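Local coordinates for membrane lipoprotein family protein (Aeropyrum pernix, PDB 4PEV) that probably serves as the solute-binding lipoprotein of an ABC transporter, holding adenosine in the cleft between its two lobes, at residues A105-G110 with P131-Q136; P125-A130 with A144-Y149; I275-G280 with E370-N375; D172-I177 with E183-G188; P196-F201 with Y252-L257. All coordinates share one frame; numbering follows the deposited sequence.

Interaction 1 (A105-G110 with P131-Q136); sequences AASRSG and PRYPEQ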
# COMPACT_ATOMS: atom_id res chain seq x y z
N ALA C 105 20.60 -6.88 19.08
CA ALA C 105 21.89 -7.46 18.69
C ALA C 105 22.53 -6.79 17.49
O ALA C 105 23.75 -6.69 17.43
CB ALA C 105 21.73 -8.96 18.41
N ALA C 106 21.72 -6.34 16.54
CA ALA C 106 22.24 -5.63 15.39
C ALA C 106 22.76 -4.23 15.76
O ALA C 106 23.72 -3.73 15.16
CB ALA C 106 21.17 -5.53 14.31
N SER C 107 22.10 -3.60 16.72
CA SER C 107 22.53 -2.30 17.21
C SER C 107 23.83 -2.47 18.01
O SER C 107 24.81 -1.75 17.81
CB SER C 107 21.44 -1.71 18.11
OG SER C 107 20.17 -1.74 17.46
N ARG C 108 23.80 -3.45 18.91
CA ARG C 108 24.97 -3.94 19.65
C ARG C 108 26.20 -4.23 18.77
O ARG C 108 27.33 -4.08 19.22
CB ARG C 108 24.55 -5.23 20.39
CG ARG C 108 25.54 -5.77 21.39
CD ARG C 108 25.52 -4.96 22.67
NE ARG C 108 26.81 -5.02 23.37
CZ ARG C 108 27.08 -4.34 24.49
NH1 ARG C 108 26.15 -3.56 25.05
NH2 ARG C 108 28.28 -4.46 25.05
N SER C 109 26.00 -4.66 17.52
CA SER C 109 27.10 -5.13 16.68
C SER C 109 28.02 -4.03 16.13
O SER C 109 29.13 -4.30 15.66
CB SER C 109 26.56 -5.95 15.51
OG SER C 109 25.95 -5.14 14.51
N GLY C 110 27.54 -2.79 16.15
CA GLY C 110 28.29 -1.68 15.58
C GLY C 110 28.62 -1.77 14.10
O GLY C 110 29.42 -0.98 13.63
N PRO C 131 16.50 4.09 22.62
CA PRO C 131 17.19 4.87 23.66
C PRO C 131 18.43 4.18 24.26
O PRO C 131 19.36 4.88 24.63
CB PRO C 131 16.10 5.10 24.72
CG PRO C 131 15.12 4.01 24.50
CD PRO C 131 15.11 3.77 23.01
N ARG C 132 18.46 2.85 24.34
CA ARG C 132 19.70 2.11 24.71
C ARG C 132 20.92 2.29 23.78
O ARG C 132 22.03 2.06 24.21
CB ARG C 132 19.45 0.60 24.77
CG ARG C 132 18.40 0.15 25.75
CD ARG C 132 18.45 -1.36 25.86
NE ARG C 132 17.11 -1.93 25.80
CZ ARG C 132 16.84 -3.20 25.49
NH1 ARG C 132 17.82 -4.06 25.21
NH2 ARG C 132 15.58 -3.62 25.46
N TYR C 133 20.73 2.65 22.51
CA TYR C 133 21.88 2.83 21.58
C TYR C 133 21.79 4.18 20.89
O TYR C 133 21.54 4.24 19.69
CB TYR C 133 21.92 1.72 20.53
CG TYR C 133 21.95 0.34 21.12
CD1 TYR C 133 23.13 -0.26 21.47
CD2 TYR C 133 20.78 -0.37 21.30
CE1 TYR C 133 23.16 -1.53 22.01
CE2 TYR C 133 20.79 -1.64 21.84
CZ TYR C 133 21.99 -2.21 22.19
OH TYR C 133 22.04 -3.47 22.72
N PRO C 134 22.00 5.27 21.63
CA PRO C 134 21.63 6.58 21.09
C PRO C 134 22.47 7.03 19.88
O PRO C 134 22.08 7.96 19.17
CB PRO C 134 21.81 7.55 22.28
CG PRO C 134 22.13 6.70 23.46
CD PRO C 134 22.62 5.38 22.97
N GLU C 135 23.62 6.38 19.67
CA GLU C 135 24.50 6.68 18.56
C GLU C 135 24.26 5.77 17.34
O GLU C 135 24.87 5.95 16.29
CB GLU C 135 25.95 6.62 19.04
CG GLU C 135 26.31 7.76 20.00
CD GLU C 135 27.77 7.72 20.48
OE1 GLU C 135 28.60 6.98 19.89
OE2 GLU C 135 28.09 8.44 21.46
N GLN C 136 23.37 4.80 17.48
CA GLN C 136 22.90 3.99 16.36
C GLN C 136 21.76 4.72 15.70
O GLN C 136 20.78 5.03 16.38
CB GLN C 136 22.39 2.62 16.86
CG GLN C 136 21.83 1.70 15.79
CD GLN C 136 22.84 1.44 14.70
OE1 GLN C 136 23.92 0.94 14.98
NE2 GLN C 136 22.51 1.80 13.46
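Ser107 OG is gripped by two groups, the backbone O of Leu103 one helical turn earlier and the hydroxyl of Tyr138, while Ser107 CB packs on the ring of Tyr133. The methylene sits 3.7 Å from the centroid of that ring and only 17° off its normal, a CH-pi contact over the face, with CB displaced toward the CD2 rim. Further along the same face comes the backbone of Arg108, whose N lies 3.7 Å from Tyr133 CE1. The phenol end passes beside the arginine's aliphatic stem: Arg108 CD is 3.8 Å from Tyr133 OH, and the guanidinium plane stands 77° to the ring, so the two groups do not stack. With CG anti to the carbonyl carbon (chi1 -55°), Tyr133 turns its ring toward the helix, where its OH also makes a weak hydrogen bond to Asp104. Gln136 also touches the serine, its CG 4.1 Å from Ser107 CB, while its NE2 reaches the backbone O of Tyr112. Cut back to an alanine, Tyr133 would probably no longer cover Ser107 CB and the Arg108 backbone, leaving a gap between the two helix ends. Tyr133 to Gln136 form a type I turn leading from helix 123-132 into strand 137-141, and the contact joins neighbouring helices at one end of a Rossmann-like parallel alpha/beta lobe.

Interaction 2 (P125-A130 with A144-Y149); sequences PLEKVA and ATRERY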
# COMPACT_ATOMS: atom_id res chain seq x y z
N PRO C 125 9.10 -2.65 19.43
CA PRO C 125 10.47 -2.99 19.81
C PRO C 125 11.46 -1.84 19.71
O PRO C 125 12.40 -1.78 20.50
CB PRO C 125 10.84 -4.08 18.81
CG PRO C 125 9.56 -4.70 18.44
CD PRO C 125 8.63 -3.54 18.36
N LEU C 126 11.27 -0.95 18.74
CA LEU C 126 12.18 0.19 18.55
C LEU C 126 12.08 1.22 19.67
O LEU C 126 13.09 1.76 20.11
CB LEU C 126 11.92 0.87 17.20
CG LEU C 126 12.82 2.06 16.89
CD1 LEU C 126 14.25 1.60 16.65
CD2 LEU C 126 12.31 2.77 15.66
N GLU C 127 10.85 1.52 20.10
CA GLU C 127 10.59 2.44 21.22
C GLU C 127 11.44 2.06 22.45
O GLU C 127 11.90 2.93 23.18
CB GLU C 127 9.08 2.45 21.58
CG GLU C 127 8.22 3.35 20.68
CD GLU C 127 6.70 3.14 20.81
OE1 GLU C 127 5.96 3.86 20.11
OE2 GLU C 127 6.23 2.25 21.57
N LYS C 128 11.65 0.76 22.62
CA LYS C 128 12.47 0.21 23.69
C LYS C 128 13.97 0.24 23.40
O LYS C 128 14.77 0.57 24.27
CB LYS C 128 12.05 -1.24 23.95
CG LYS C 128 10.60 -1.37 24.37
CD LYS C 128 10.19 -2.82 24.57
CE LYS C 128 9.08 -2.94 25.61
NZ LYS C 128 8.07 -3.94 25.16
N VAL C 129 14.35 -0.12 22.16
CA VAL C 129 15.75 -0.33 21.80
C VAL C 129 16.52 0.97 21.50
O VAL C 129 17.68 1.12 21.92
CB VAL C 129 15.88 -1.29 20.60
CG1 VAL C 129 17.30 -1.33 20.08
CG2 VAL C 129 15.42 -2.69 20.98
N ALA C 130 15.87 1.88 20.77
CA ALA C 130 16.48 3.12 20.34
C ALA C 130 17.15 3.92 21.45
O ALA C 130 18.27 4.40 21.25
CB ALA C 130 15.46 3.99 19.63
N ALA C 144 5.68 5.65 12.89
CA ALA C 144 6.38 6.64 13.68
C ALA C 144 6.28 6.30 15.15
O ALA C 144 5.25 5.79 15.64
CB ALA C 144 5.83 8.03 13.43
N THR C 145 7.36 6.60 15.84
CA THR C 145 7.56 6.19 17.20
C THR C 145 6.72 7.11 18.12
O THR C 145 6.39 8.23 17.73
CB THR C 145 9.09 6.14 17.48
OG1 THR C 145 9.34 5.33 18.63
CG2 THR C 145 9.71 7.54 17.62
N ARG C 146 6.31 6.63 19.29
CA ARG C 146 5.44 7.43 20.17
C ARG C 146 6.15 8.67 20.70
O ARG C 146 5.58 9.75 20.71
CB ARG C 146 4.93 6.59 21.34
CG ARG C 146 3.77 7.21 22.11
CD ARG C 146 2.91 6.17 22.82
NE ARG C 146 2.49 5.09 21.91
CZ ARG C 146 1.66 4.10 22.24
NH1 ARG C 146 1.12 4.03 23.44
NH2 ARG C 146 1.36 3.18 21.33
N GLU C 147 7.40 8.50 21.13
CA GLU C 147 8.24 9.59 21.65
C GLU C 147 9.04 10.13 20.47
O GLU C 147 8.82 9.69 19.35
CB GLU C 147 9.20 9.06 22.74
CG GLU C 147 8.55 8.17 23.83
CD GLU C 147 8.28 6.72 23.40
OE1 GLU C 147 8.96 6.20 22.48
OE2 GLU C 147 7.38 6.07 23.98
N ARG C 148 9.95 11.07 20.69
CA ARG C 148 10.81 11.54 19.60
C ARG C 148 12.28 11.49 20.00
O ARG C 148 12.67 12.12 20.97
CB ARG C 148 10.43 12.95 19.17
CG ARG C 148 11.09 13.37 17.87
CD ARG C 148 10.82 14.83 17.55
NE ARG C 148 11.72 15.31 16.49
CZ ARG C 148 11.83 16.58 16.10
NH1 ARG C 148 11.12 17.55 16.67
NH2 ARG C 148 12.68 16.90 15.12
N TYR C 149 13.08 10.73 19.24
CA TYR C 149 14.50 10.52 19.53
C TYR C 149 15.33 11.14 18.44
O TYR C 149 14.89 11.18 17.29
CB TYR C 149 14.83 9.03 19.54
CG TYR C 149 13.94 8.21 20.41
CD1 TYR C 149 14.29 7.96 21.73
CD2 TYR C 149 12.75 7.69 19.92
CE1 TYR C 149 13.48 7.20 22.56
CE2 TYR C 149 11.92 6.93 20.74
CZ TYR C 149 12.29 6.68 22.06
OH TYR C 149 11.47 5.92 22.89
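Glu127, on a helix flanking the parallel sheet of this alpha/beta lobe, reaches Thr145, Arg146, Glu147 and Tyr149 in the loop between strands 137-141 and 152-157. Hydrogen bonding across the contact rests on one bond: Arg146 N donates to Glu127 OE1 over 2.9 Å at an N-H...O angle of 144°, meeting the carboxylate on its anti side. The extended glutamate chain, with CG anti to its carbonyl carbon (chi1 -82°), carries the carboxylate out from the helix to that amide. Charge is a looser matter. Arg146 NE is 4.1 Å from Glu127 OE1, but the oxygen lies well out of the guanidinium plane, so no N-H points at it and any attraction is probably one of charge alone; Glu147 OE1, 4.5 Å from the same oxygen, probably offsets part of it. Van der Waals contact is made by Glu127 CG, which slides past Thr145 OG1 and also touches the Glu147 carboxylate. The Tyr149 hydroxyl lies near Glu127 O, yet Tyr149 OH gives its hydrogen bond to Glu147 OE1, 2.6 Å away, approaching from above the carboxylate plane.

Interaction 3 (I275-G280 with E370-N375); sequences IAFSIG and EKWISN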
# COMPACT_ATOMS: atom_id res chain seq x y z
N ILE C 275 -17.49 -10.92 -14.53
CA ILE C 275 -16.81 -9.64 -14.72
C ILE C 275 -16.40 -9.06 -13.37
O ILE C 275 -17.25 -8.57 -12.61
CB ILE C 275 -17.71 -8.64 -15.48
CG1 ILE C 275 -17.89 -9.13 -16.92
CG2 ILE C 275 -17.10 -7.24 -15.45
CD1 ILE C 275 -19.02 -8.45 -17.68
N ALA C 276 -15.09 -9.12 -13.08
CA ALA C 276 -14.51 -8.61 -11.83
C ALA C 276 -13.10 -8.07 -12.04
O ALA C 276 -12.40 -8.48 -12.94
CB ALA C 276 -14.47 -9.71 -10.77
N PHE C 277 -12.68 -7.15 -11.17
CA PHE C 277 -11.38 -6.51 -11.33
C PHE C 277 -10.65 -6.38 -10.00
O PHE C 277 -11.28 -6.28 -8.95
CB PHE C 277 -11.56 -5.13 -11.94
CG PHE C 277 -12.12 -5.15 -13.33
CD1 PHE C 277 -11.29 -5.35 -14.42
CD2 PHE C 277 -13.48 -4.97 -13.55
CE1 PHE C 277 -11.81 -5.38 -15.70
CE2 PHE C 277 -14.00 -5.00 -14.83
CZ PHE C 277 -13.17 -5.20 -15.91
N SER C 278 -9.32 -6.38 -10.06
CA SER C 278 -8.49 -6.23 -8.88
C SER C 278 -7.80 -4.87 -8.94
O SER C 278 -7.64 -4.28 -10.01
CB SER C 278 -7.45 -7.35 -8.81
OG SER C 278 -8.03 -8.63 -8.65
N ILE C 279 -7.39 -4.39 -7.77
CA ILE C 279 -6.64 -3.14 -7.65
C ILE C 279 -5.37 -3.35 -6.80
O ILE C 279 -5.44 -3.76 -5.64
CB ILE C 279 -7.52 -2.04 -7.02
CG1 ILE C 279 -8.82 -1.91 -7.84
CG2 ILE C 279 -6.73 -0.73 -6.92
CD1 ILE C 279 -9.76 -0.79 -7.41
N GLY C 280 -4.21 -3.06 -7.40
CA GLY C 280 -2.92 -3.29 -6.78
C GLY C 280 -2.56 -2.25 -5.74
O GLY C 280 -3.15 -1.17 -5.71
N GLU C 370 -10.28 2.51 -20.41
CA GLU C 370 -11.23 3.10 -21.37
C GLU C 370 -12.61 2.44 -21.25
O GLU C 370 -13.61 3.12 -21.31
CB GLU C 370 -10.73 2.96 -22.82
CG GLU C 370 -9.60 3.92 -23.21
CD GLU C 370 -8.76 3.41 -24.40
OE1 GLU C 370 -9.05 2.32 -24.95
OE2 GLU C 370 -7.78 4.10 -24.80
N LYS C 371 -12.64 1.13 -21.05
CA LYS C 371 -13.89 0.37 -21.02
C LYS C 371 -14.66 0.45 -19.72
O LYS C 371 -15.89 0.36 -19.74
CB LYS C 371 -13.63 -1.10 -21.28
CG LYS C 371 -13.44 -1.48 -22.73
CD LYS C 371 -13.40 -2.99 -22.90
CE LYS C 371 -13.74 -3.46 -24.31
NZ LYS C 371 -12.55 -3.41 -25.21
N TRP C 372 -13.96 0.55 -18.58
CA TRP C 372 -14.61 0.35 -17.27
C TRP C 372 -14.45 1.46 -16.25
O TRP C 372 -14.94 1.33 -15.13
CB TRP C 372 -14.15 -0.96 -16.66
CG TRP C 372 -14.58 -2.14 -17.44
CD1 TRP C 372 -13.81 -2.87 -18.28
CD2 TRP C 372 -15.88 -2.72 -17.47
NE1 TRP C 372 -14.55 -3.89 -18.83
CE2 TRP C 372 -15.82 -3.82 -18.35
CE3 TRP C 372 -17.09 -2.43 -16.83
CZ2 TRP C 372 -16.93 -4.64 -18.62
CZ3 TRP C 372 -18.20 -3.24 -17.10
CH2 TRP C 372 -18.11 -4.33 -17.99
N ILE C 373 -13.79 2.55 -16.62
CA ILE C 373 -13.72 3.70 -15.73
C ILE C 373 -14.28 4.90 -16.49
O ILE C 373 -13.67 5.40 -17.41
CB ILE C 373 -12.27 3.97 -15.23
CG1 ILE C 373 -11.61 2.66 -14.73
CG2 ILE C 373 -12.27 5.02 -14.12
CD1 ILE C 373 -10.29 2.84 -13.97
N SER C 374 -15.47 5.35 -16.10
CA SER C 374 -16.13 6.50 -16.73
C SER C 374 -15.35 7.79 -16.50
O SER C 374 -14.48 7.87 -15.61
CB SER C 374 -17.56 6.66 -16.18
OG SER C 374 -17.55 7.18 -14.84
N ASN C 375 -15.67 8.81 -17.30
CA ASN C 375 -15.05 10.14 -17.16
C ASN C 375 -15.45 10.84 -15.87
O ASN C 375 -14.72 11.70 -15.38
CB ASN C 375 -15.39 11.01 -18.37
CG ASN C 375 -14.69 10.57 -19.63
OD1 ASN C 375 -13.61 9.97 -19.58
ND2 ASN C 375 -15.28 10.87 -20.77
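The backbones of Phe277, at the start of strand 277-282, and Trp372, closing helix 358-372, stay well apart: their CA atoms, the nearest pair across the two segments, are 9.6 Å from each other. Side chains bridge that distance. Trp372 holds CG anti to the carbonyl carbon (chi1 -65°), which sends its indole across the gap toward the strand, and the Phe277 and Trp372 side chains cross at about a right angle. Phe277 turns its CZ edge onto the indole face in an edge-to-face pair, the ring centroid 4.6 Å from that of the five-membered ring and the planes 52° apart. Phe277 CZ comes 3.4 Å from Trp372 CD1. Beside it, over the six-membered part of the same face, Ile275 CG2 lies 4.0 Å from Trp372 CH2. Ile177 of helix 159-181 packs on Ile275, and Ile173 on Phe277, extending the apolar layer between sheet and helices. No hydrogen bond crosses the two segments; the contact is therefore apolar, resting on dispersion and on the ring edge set against the indole pi cloud.

Interaction 4 (D172-I177 with E183-G188); sequences DIANNI and EEAKAG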
# COMPACT_ATOMS: atom_id res chain seq x y z
N ASP C 172 -16.86 3.37 -8.95
CA ASP C 172 -17.23 3.70 -10.32
C ASP C 172 -17.22 2.47 -11.20
O ASP C 172 -18.10 2.30 -12.03
CB ASP C 172 -16.29 4.75 -10.91
CG ASP C 172 -16.66 5.11 -12.33
OD1 ASP C 172 -17.78 5.64 -12.57
OD2 ASP C 172 -15.80 4.85 -13.21
N ILE C 173 -16.21 1.63 -11.02
CA ILE C 173 -16.11 0.40 -11.79
C ILE C 173 -17.25 -0.54 -11.42
O ILE C 173 -17.78 -1.22 -12.28
CB ILE C 173 -14.78 -0.32 -11.53
CG1 ILE C 173 -13.63 0.51 -12.10
CG2 ILE C 173 -14.79 -1.71 -12.15
CD1 ILE C 173 -12.25 -0.05 -11.77
N ALA C 174 -17.63 -0.55 -10.15
CA ALA C 174 -18.72 -1.40 -9.69
C ALA C 174 -20.06 -0.90 -10.22
O ALA C 174 -20.93 -1.68 -10.61
CB ALA C 174 -18.72 -1.44 -8.18
N ASN C 175 -20.23 0.42 -10.21
CA ASN C 175 -21.37 1.05 -10.86
C ASN C 175 -21.50 0.67 -12.34
O ASN C 175 -22.58 0.29 -12.80
CB ASN C 175 -21.24 2.56 -10.74
CG ASN C 175 -22.55 3.28 -10.96
OD1 ASN C 175 -23.62 2.71 -10.73
ND2 ASN C 175 -22.48 4.54 -11.39
N ASN C 176 -20.39 0.75 -13.08
CA ASN C 176 -20.41 0.38 -14.50
C ASN C 176 -20.68 -1.10 -14.70
O ASN C 176 -21.34 -1.48 -15.67
CB ASN C 176 -19.11 0.74 -15.20
CG ASN C 176 -18.79 2.21 -15.09
OD1 ASN C 176 -19.66 3.07 -15.27
ND2 ASN C 176 -17.55 2.51 -14.77
N ILE C 177 -20.16 -1.95 -13.82
CA ILE C 177 -20.43 -3.37 -13.92
C ILE C 177 -21.92 -3.63 -13.73
O ILE C 177 -22.53 -4.44 -14.43
CB ILE C 177 -19.59 -4.20 -12.92
CG1 ILE C 177 -18.12 -4.20 -13.36
CG2 ILE C 177 -20.12 -5.63 -12.81
CD1 ILE C 177 -17.18 -4.90 -12.39
N GLU C 183 -26.67 -7.00 -12.78
CA GLU C 183 -26.48 -7.77 -11.57
C GLU C 183 -25.60 -6.95 -10.64
O GLU C 183 -24.75 -6.18 -11.08
CB GLU C 183 -25.87 -9.14 -11.88
CG GLU C 183 -26.31 -10.22 -10.89
CD GLU C 183 -27.83 -10.45 -10.82
OE1 GLU C 183 -28.54 -10.24 -11.83
OE2 GLU C 183 -28.32 -10.84 -9.73
N GLU C 184 -25.82 -7.13 -9.35
CA GLU C 184 -25.26 -6.23 -8.35
C GLU C 184 -23.78 -6.53 -8.05
O GLU C 184 -23.36 -7.69 -7.97
CB GLU C 184 -26.18 -6.23 -7.11
CG GLU C 184 -25.54 -5.88 -5.79
CD GLU C 184 -25.29 -7.12 -4.98
OE1 GLU C 184 -24.13 -7.59 -4.96
OE2 GLU C 184 -26.25 -7.65 -4.38
N ALA C 185 -23.00 -5.45 -7.93
CA ALA C 185 -21.55 -5.51 -7.84
C ALA C 185 -21.09 -4.60 -6.75
O ALA C 185 -21.28 -3.39 -6.84
CB ALA C 185 -20.92 -5.07 -9.15
N LYS C 186 -20.44 -5.16 -5.73
CA LYS C 186 -19.87 -4.35 -4.65
C LYS C 186 -18.37 -4.12 -4.79
O LYS C 186 -17.66 -4.84 -5.50
CB LYS C 186 -20.15 -5.01 -3.32
CG LYS C 186 -21.61 -5.36 -3.14
CD LYS C 186 -21.84 -5.99 -1.79
CE LYS C 186 -23.16 -6.72 -1.76
NZ LYS C 186 -23.33 -7.32 -0.42
N ALA C 187 -17.89 -3.08 -4.11
CA ALA C 187 -16.47 -2.83 -3.96
C ALA C 187 -15.99 -3.64 -2.77
O ALA C 187 -16.80 -4.09 -1.96
CB ALA C 187 -16.19 -1.35 -3.76
N GLY C 188 -14.69 -3.85 -2.66
CA GLY C 188 -14.18 -4.72 -1.63
C GLY C 188 -12.72 -4.49 -1.37
O GLY C 188 -12.06 -3.75 -2.10
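Ala185 sits just ahead of strand 186-191 and points its methyl back at Ala174 and Ile177, in the short connection by which the chain passes from helix 159-181 into strand 186-191 of the mixed sheet in this two-lobed binding-protein fold. Ala174 and Ile177, almost one turn apart, present their side chains on the same flank of the helix and receive the Ala185 methyl between them. Ile177 offers its CG2 branch, which stands anti to the backbone N with CG1 beside it (chi1 -71°), and this CG2 lies 3.8 Å from Ala185 CB. The two alanine methyls are a little farther apart, Ala174 CB to Ala185 CB being 4.4 Å. Such small side chains let the chains draw close: Ala174 CA and Ala185 CA are 5.3 Å from each other. No hydrogen bond crosses the segments here, although Ser178 OG, next in the helix, bonds to Glu183 O. Val250 and Arg249 of the adjoining strand extend the contact from Ala174 and Ala185. The methyls also lean on backbone oxygens in a reciprocal way, with Ala185 CB 3.7 Å from Ala174 O and Ala174 CB 3.5 Å from Ala185 O.

Interaction 5 (P196-F201 with Y252-L257); sequences PPLWRF and YGVAGL. With ADN (adenosine), chain F.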
# COMPACT_ATOMS: atom_id res chain seq x y z
N PRO C 196 -2.58 0.34 12.44
CA PRO C 196 -2.79 1.75 12.07
C PRO C 196 -2.70 2.11 10.60
O PRO C 196 -3.56 2.84 10.14
CB PRO C 196 -1.73 2.49 12.89
CG PRO C 196 -1.68 1.70 14.14
CD PRO C 196 -1.79 0.26 13.70
N PRO C 197 -1.68 1.63 9.87
CA PRO C 197 -1.64 2.02 8.45
C PRO C 197 -2.87 1.55 7.70
O PRO C 197 -3.43 2.29 6.90
CB PRO C 197 -0.40 1.33 7.92
CG PRO C 197 0.41 0.96 9.13
CD PRO C 197 -0.59 0.71 10.22
N LEU C 198 -3.30 0.33 7.99
CA LEU C 198 -4.51 -0.20 7.37
C LEU C 198 -5.78 0.49 7.85
O LEU C 198 -6.77 0.51 7.11
CB LEU C 198 -4.61 -1.72 7.55
CG LEU C 198 -3.90 -2.45 6.40
CD1 LEU C 198 -2.42 -2.12 6.31
CD2 LEU C 198 -4.08 -3.95 6.54
N TRP C 199 -5.76 1.06 9.06
CA TRP C 199 -6.86 1.90 9.48
C TRP C 199 -6.98 3.05 8.48
O TRP C 199 -8.07 3.36 8.00
CB TRP C 199 -6.65 2.49 10.86
CG TRP C 199 -6.49 1.50 11.97
CD1 TRP C 199 -6.73 0.17 11.93
CD2 TRP C 199 -6.08 1.79 13.31
NE1 TRP C 199 -6.48 -0.41 13.16
CE2 TRP C 199 -6.08 0.57 14.03
CE3 TRP C 199 -5.71 2.98 13.98
CZ2 TRP C 199 -5.71 0.49 15.38
CZ3 TRP C 199 -5.33 2.90 15.33
CH2 TRP C 199 -5.34 1.66 16.01
N ARG C 200 -5.85 3.66 8.13
CA ARG C 200 -5.85 4.77 7.20
C ARG C 200 -6.32 4.38 5.80
O ARG C 200 -7.04 5.14 5.15
CB ARG C 200 -4.47 5.41 7.14
CG ARG C 200 -4.05 6.01 8.47
CD ARG C 200 -2.90 7.01 8.36
NE ARG C 200 -1.60 6.36 8.41
CZ ARG C 200 -1.10 5.79 9.49
NH1 ARG C 200 -1.79 5.76 10.62
NH2 ARG C 200 0.11 5.23 9.44
N PHE C 201 -5.91 3.19 5.34
CA PHE C 201 -6.40 2.66 4.07
C PHE C 201 -7.91 2.53 4.15
O PHE C 201 -8.62 3.08 3.32
CB PHE C 201 -5.78 1.28 3.72
CG PHE C 201 -4.42 1.35 3.07
CD1 PHE C 201 -4.27 1.76 1.75
CD2 PHE C 201 -3.27 1.00 3.78
CE1 PHE C 201 -3.02 1.81 1.16
CE2 PHE C 201 -2.01 1.05 3.19
CZ PHE C 201 -1.89 1.45 1.87
N TYR C 252 -9.81 -4.39 -3.90
CA TYR C 252 -8.61 -3.64 -3.53
C TYR C 252 -7.67 -4.46 -2.67
O TYR C 252 -8.06 -4.94 -1.60
CB TYR C 252 -9.01 -2.37 -2.78
CG TYR C 252 -7.92 -1.38 -2.51
CD1 TYR C 252 -6.79 -1.29 -3.32
CD2 TYR C 252 -8.06 -0.46 -1.48
CE1 TYR C 252 -5.81 -0.34 -3.06
CE2 TYR C 252 -7.10 0.51 -1.21
CZ TYR C 252 -5.98 0.56 -2.00
OH TYR C 252 -5.03 1.52 -1.73
N GLY C 253 -6.43 -4.60 -3.10
CA GLY C 253 -5.46 -5.43 -2.37
C GLY C 253 -4.67 -4.66 -1.34
O GLY C 253 -3.78 -3.92 -1.68
N VAL C 254 -5.01 -4.85 -0.07
CA VAL C 254 -4.33 -4.11 1.00
C VAL C 254 -3.70 -5.07 2.03
O VAL C 254 -3.75 -4.83 3.24
CB VAL C 254 -5.30 -3.13 1.71
CG1 VAL C 254 -4.51 -2.01 2.38
CG2 VAL C 254 -6.30 -2.52 0.74
N ALA C 255 -3.02 -6.10 1.54
CA ALA C 255 -2.57 -7.19 2.40
C ALA C 255 -1.19 -7.77 2.05
O ALA C 255 -0.92 -8.95 2.32
CB ALA C 255 -3.62 -8.29 2.37
N GLY C 256 -0.30 -6.97 1.47
CA GLY C 256 0.99 -7.48 1.01
C GLY C 256 0.88 -8.76 0.17
O GLY C 256 0.06 -8.87 -0.75
N LEU C 257 1.69 -9.74 0.52
CA LEU C 257 1.71 -10.99 -0.21
C LEU C 257 0.34 -11.67 -0.19
O LEU C 257 -0.03 -12.34 -1.16
CB LEU C 257 2.77 -11.94 0.41
CG LEU C 257 2.85 -13.36 -0.17
CD1 LEU C 257 3.08 -13.33 -1.68
CD2 LEU C 257 3.91 -14.19 0.52
O5' ADN F . -0.03 -4.27 1.13
C5' ADN F . -0.85 -3.25 1.74
C4' ADN F . -0.24 -2.56 2.96
O4' ADN F . -0.07 -3.45 4.06
C3' ADN F . 1.13 -1.92 2.78
O3' ADN F . 1.05 -0.64 2.14
C2' ADN F . 1.64 -1.84 4.22
O2' ADN F . 1.14 -0.71 4.94
C1' ADN F . 1.08 -3.10 4.83
N9 ADN F . 2.04 -4.21 4.75
C8 ADN F . 2.31 -5.00 3.68
N7 ADN F . 3.25 -5.93 3.98
C5 ADN F . 3.59 -5.74 5.27
C6 ADN F . 4.52 -6.35 6.24
N6 ADN F . 5.30 -7.38 5.87
N1 ADN F . 4.58 -5.83 7.50
C2 ADN F . 3.81 -4.79 7.88
N3 ADN F . 2.95 -4.18 7.06
C4 ADN F . 2.80 -4.60 5.77
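Leu198 and Phe201 from the start of helix 196-214 meet Val254 at the end of strand 248-254, and all three border the ribose of adenosine. Gly256 N donates to O5' of the nucleoside over 2.7 Å at 152°, while Leu198 CD1 lies 3.5 Å from O4' and Phe201 CZ 3.6 Å from O3'. Gly256 has positive phi, and a beta carbon there would run into N7 of the base. Behind this first shell, Val254 CG1 sits over one face of the Phe201 ring, 3.7 Å from its centroid and 22° off the normal, a CH-pi contact. Having CG1 anti to its backbone N (chi1 -157°) brings that methyl to the ring and on to Leu198 CG, 4.1 Å away. Tyr252 OH meets the ring at its edge, 3.5 Å from Phe201 CE1, and is itself hydrogen-bonded to Gln281. Replacing Phe201 by an alanine would probably strip Val254 CG1 of its aromatic cover and open a gap beside the ribose. Asp142, Asp282 and Lys299 supply further hydrogen bonds in the interlobe nucleoside site of this PnrA-like binding protein, where a helix N-terminus and a strand C-terminus face the ligand.

How the interactions relate
The five contacts run from one end of a two-lobed molecule to the other. Interactions 1 and 2, centres 13 Å apart, share helix 123-132 in the lobe built on the sheet of strand 114-118, and their segments alternate along the chain. Interactions 3 and 4, centres 9 Å apart, lie at the far end of the other lobe, where Ser374 and Asp172 join them; interactions 1 and 4 are 51 Å apart between centres. Interaction 5 sits near the middle, at the adenosine, and uses strand 248-254, which is flanked in the mixed sheet by the strands of interactions 4 and 3. Along the chain the order of closing is 1, 2, 4, 5, 3. Of the five, only interaction 5 lies at the ligand.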